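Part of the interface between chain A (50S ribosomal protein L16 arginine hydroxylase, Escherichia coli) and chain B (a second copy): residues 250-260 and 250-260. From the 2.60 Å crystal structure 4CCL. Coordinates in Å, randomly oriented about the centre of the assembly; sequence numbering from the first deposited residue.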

# COMPACT_ATOMS: atom_id res chain seq x y z
N LEU A 250 15.94 -6.06 5.84
CA LEU A 250 14.64 -5.80 5.22
C LEU A 250 14.23 -4.32 5.28
O LEU A 250 13.88 -3.69 4.25
CB LEU A 250 13.57 -6.67 5.89
CG LEU A 250 13.82 -8.18 5.82
CD1 LEU A 250 13.24 -8.89 7.03
CD2 LEU A 250 13.25 -8.75 4.53
N ARG A 251 14.28 -3.76 6.49
CA ARG A 251 13.88 -2.38 6.71
C ARG A 251 14.69 -1.45 5.82
O ARG A 251 14.14 -0.56 5.17
CB ARG A 251 14.01 -2.00 8.18
CG ARG A 251 13.20 -0.77 8.57
CD ARG A 251 13.05 -0.62 10.08
NE ARG A 251 14.32 -0.35 10.74
CZ ARG A 251 14.92 -1.18 11.58
NH1 ARG A 251 14.37 -2.36 11.86
NH2 ARG A 251 16.08 -0.85 12.14
N GLU A 252 16.00 -1.68 5.76
CA GLU A 252 16.88 -0.86 4.93
C GLU A 252 16.63 -1.04 3.44
O GLU A 252 16.90 -0.13 2.66
CB GLU A 252 18.35 -1.10 5.28
CG GLU A 252 18.77 -0.41 6.57
CD GLU A 252 20.19 -0.76 6.98
OE1 GLU A 252 21.01 -1.07 6.10
OE2 GLU A 252 20.46 -0.74 8.20
N MSE A 253 16.14 -2.21 3.04
CA MSE A 253 15.69 -2.38 1.66
C MSE A 253 14.59 -1.36 1.39
O MSE A 253 14.65 -0.58 0.42
CB MSE A 253 15.15 -3.80 1.42
CG MSE A 253 16.22 -4.88 1.41
SE MSE A 253 15.44 -6.67 1.37
CE MSE A 253 14.42 -6.55 -0.29
N MSE A 254 13.60 -1.34 2.28
CA MSE A 254 12.48 -0.40 2.12
C MSE A 254 12.91 1.08 2.12
O MSE A 254 12.53 1.85 1.23
CB MSE A 254 11.41 -0.65 3.19
CG MSE A 254 10.69 -1.97 3.07
SE MSE A 254 9.33 -2.24 4.45
CE MSE A 254 10.40 -1.85 6.03
N LEU A 255 13.70 1.46 3.13
CA LEU A 255 14.21 2.82 3.24
C LEU A 255 15.00 3.21 2.00
O LEU A 255 14.94 4.36 1.55
CB LEU A 255 15.10 2.96 4.48
CG LEU A 255 14.48 2.56 5.82
CD1 LEU A 255 15.47 2.75 6.95
CD2 LEU A 255 13.20 3.34 6.08
N GLU A 256 15.75 2.26 1.45
CA GLU A 256 16.51 2.50 0.24
C GLU A 256 15.58 2.79 -0.93
O GLU A 256 15.84 3.72 -1.71
CB GLU A 256 17.42 1.32 -0.10
CG GLU A 256 18.30 1.55 -1.31
CD GLU A 256 19.10 0.33 -1.72
OE1 GLU A 256 19.05 -0.69 -0.99
OE2 GLU A 256 19.77 0.38 -2.77
N LEU A 257 14.51 2.01 -1.06
CA LEU A 257 13.55 2.26 -2.13
C LEU A 257 12.94 3.66 -2.00
O LEU A 257 12.77 4.36 -3.00
CB LEU A 257 12.43 1.22 -2.14
CG LEU A 257 11.40 1.44 -3.25
CD1 LEU A 257 12.06 1.40 -4.63
CD2 LEU A 257 10.26 0.43 -3.18
N ILE A 258 12.63 4.05 -0.77
CA ILE A 258 12.03 5.36 -0.53
C ILE A 258 12.99 6.51 -0.81
O ILE A 258 12.60 7.54 -1.37
CB ILE A 258 11.48 5.46 0.90
CG1 ILE A 258 10.40 4.39 1.11
CG2 ILE A 258 10.94 6.85 1.19
CD1 ILE A 258 9.69 4.49 2.43
N ASN A 259 14.26 6.32 -0.47
CA ASN A 259 15.26 7.37 -0.61
C ASN A 259 15.84 7.48 -2.02
O ASN A 259 16.66 8.36 -2.29
CB ASN A 259 16.38 7.19 0.42
CG ASN A 259 15.90 7.46 1.84
OD1 ASN A 259 14.92 8.17 2.05
ND2 ASN A 259 16.59 6.88 2.81
N GLN A 260 15.42 6.59 -2.92
CA GLN A 260 15.69 6.78 -4.33
C GLN A 260 14.90 8.01 -4.75
O GLN A 260 13.67 8.00 -4.74
CB GLN A 260 15.26 5.55 -5.13
CG GLN A 260 14.91 5.81 -6.58
CD GLN A 260 16.07 6.34 -7.40
OE1 GLN A 260 16.01 7.45 -7.94
NE2 GLN A 260 17.13 5.56 -7.50
N LEU B 250 8.14 15.53 4.19
CA LEU B 250 7.16 14.54 3.75
C LEU B 250 7.70 13.11 3.77
O LEU B 250 7.06 12.21 4.32
CB LEU B 250 6.64 14.90 2.36
CG LEU B 250 5.71 16.11 2.27
CD1 LEU B 250 5.71 16.70 0.87
CD2 LEU B 250 4.30 15.74 2.70
N ARG B 251 8.86 12.90 3.17
CA ARG B 251 9.49 11.58 3.16
C ARG B 251 9.93 11.16 4.56
O ARG B 251 9.83 9.98 4.94
CB ARG B 251 10.67 11.54 2.18
CG ARG B 251 11.91 10.84 2.70
CD ARG B 251 12.83 10.46 1.56
NE ARG B 251 12.88 11.48 0.52
CZ ARG B 251 13.72 12.51 0.51
NH1 ARG B 251 14.60 12.66 1.49
NH2 ARG B 251 13.69 13.38 -0.49
N GLU B 252 10.40 12.14 5.32
CA GLU B 252 10.88 11.90 6.68
C GLU B 252 9.75 11.34 7.52
O GLU B 252 9.98 10.54 8.43
CB GLU B 252 11.44 13.18 7.29
CG GLU B 252 12.47 12.94 8.38
CD GLU B 252 13.64 12.09 7.91
OE1 GLU B 252 14.06 12.23 6.74
OE2 GLU B 252 14.13 11.27 8.71
N MSE B 253 8.52 11.77 7.22
CA MSE B 253 7.35 11.17 7.86
C MSE B 253 7.28 9.65 7.62
O MSE B 253 7.14 8.88 8.57
CB MSE B 253 6.07 11.86 7.40
CG MSE B 253 5.84 13.21 8.05
SE MSE B 253 4.66 14.40 7.06
CE MSE B 253 3.00 13.39 7.15
N MSE B 254 7.38 9.24 6.36
CA MSE B 254 7.33 7.81 6.03
C MSE B 254 8.46 7.02 6.67
O MSE B 254 8.22 5.95 7.26
CB MSE B 254 7.35 7.60 4.52
CG MSE B 254 5.98 7.50 3.87
SE MSE B 254 6.14 7.60 1.93
CE MSE B 254 7.34 9.12 1.85
N LEU B 255 9.68 7.53 6.56
CA LEU B 255 10.83 6.86 7.18
C LEU B 255 10.61 6.69 8.69
O LEU B 255 10.80 5.60 9.24
CB LEU B 255 12.11 7.64 6.91
CG LEU B 255 12.45 7.95 5.45
CD1 LEU B 255 13.79 8.66 5.36
CD2 LEU B 255 12.46 6.68 4.62
N GLU B 256 10.20 7.78 9.33
CA GLU B 256 9.92 7.80 10.76
C GLU B 256 8.88 6.75 11.13
O GLU B 256 9.05 6.01 12.10
CB GLU B 256 9.47 9.19 11.20
CG GLU B 256 9.47 9.43 12.70
CD GLU B 256 8.20 8.95 13.38
OE1 GLU B 256 7.18 8.75 12.68
OE2 GLU B 256 8.22 8.78 14.62
N LEU B 257 7.79 6.68 10.36
CA LEU B 257 6.75 5.69 10.63
C LEU B 257 7.32 4.28 10.53
O LEU B 257 7.10 3.45 11.41
CB LEU B 257 5.57 5.84 9.68
CG LEU B 257 4.58 4.66 9.69
CD1 LEU B 257 3.97 4.47 11.08
CD2 LEU B 257 3.48 4.83 8.64
N ILE B 258 8.04 4.03 9.44
CA ILE B 258 8.68 2.73 9.24
C ILE B 258 9.56 2.35 10.42
O ILE B 258 9.62 1.18 10.82
CB ILE B 258 9.49 2.72 7.92
CG1 ILE B 258 8.54 2.57 6.73
CG2 ILE B 258 10.52 1.60 7.93
CD1 ILE B 258 9.17 2.87 5.42
N ASN B 259 10.21 3.34 11.02
CA ASN B 259 11.10 3.09 12.15
C ASN B 259 10.44 3.10 13.54
O ASN B 259 11.12 2.92 14.55
CB ASN B 259 12.30 4.03 12.12
CG ASN B 259 13.15 3.83 10.88
OD1 ASN B 259 13.18 2.74 10.30
ND2 ASN B 259 13.85 4.87 10.47
N GLN B 260 9.13 3.33 13.60
CA GLN B 260 8.41 3.25 14.87
C GLN B 260 8.58 1.86 15.47
O GLN B 260 8.41 0.86 14.78
CB GLN B 260 6.93 3.62 14.71
CG GLN B 260 6.70 5.06 14.26
CD GLN B 260 5.29 5.54 14.53
OE1 GLN B 260 4.64 5.10 15.48
NE2 GLN B 260 4.80 6.44 13.68

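The same helix from each of two copies forms this contact. The two helices run antiparallel, at 173°, and their axes approach to 10.7 Å. The register is symmetric: Leu A255 lies across from Leu B255, Arg A251 lies across from Ile B258, and Ile A258 from Arg B251. Together the two stretches bury 467 Å².

Ile A258 and Ile B258 cover the most surface. Both point toward the partner helix, and each acts as a knob in a hole. Ile A258 sits among Arg B251, Met B254, Leu B255 and Ile B258. Ile B258 sits among the equivalent residues of chain A. The two knobs also meet each other, with Ile A258 CD1 3.4 Å from Ile B258 CD1. This is a tight van der Waals contact. The CG2 methyls reach the neighbouring leucines: Ile A258 CG2 is 3.8 Å from Leu B255 CD2, and Ile B258 CG2 is 3.7 Å from Leu A255 CD2. Selenomethionine lines each hole. Met A254 CE is 3.9 Å from Ile B258 CG2, and Met B254 CE is 4.3 Å from Ile A258 CG2.

Leu A255 and Leu B255 come next. Their CA-to-CB bonds point sideways, but the side-chain ends come nearer the partner. Leu A255 CD2 and Leu B255 CD2 are 3.7 Å apart. The matching residues meet at the middle of the register, where the CA atoms of Leu A255 and Leu B255 are 6.6 Å apart.

Arginine and asparagine flank this apolar centre. The aliphatic part of Arg A251 packs on isoleucine, with Arg A251 CG 3.6 Å from Ile B258 CG2. Arg A251 NE lies 3.3 Å from Asn B259 OD1. The other pair differs in detail: the closest approach is from Arg B251 CD to Asn A259 OD1, at 3.1 Å. The symmetry is therefore approximate at the side-chain level. The contact is mainly apolar packing.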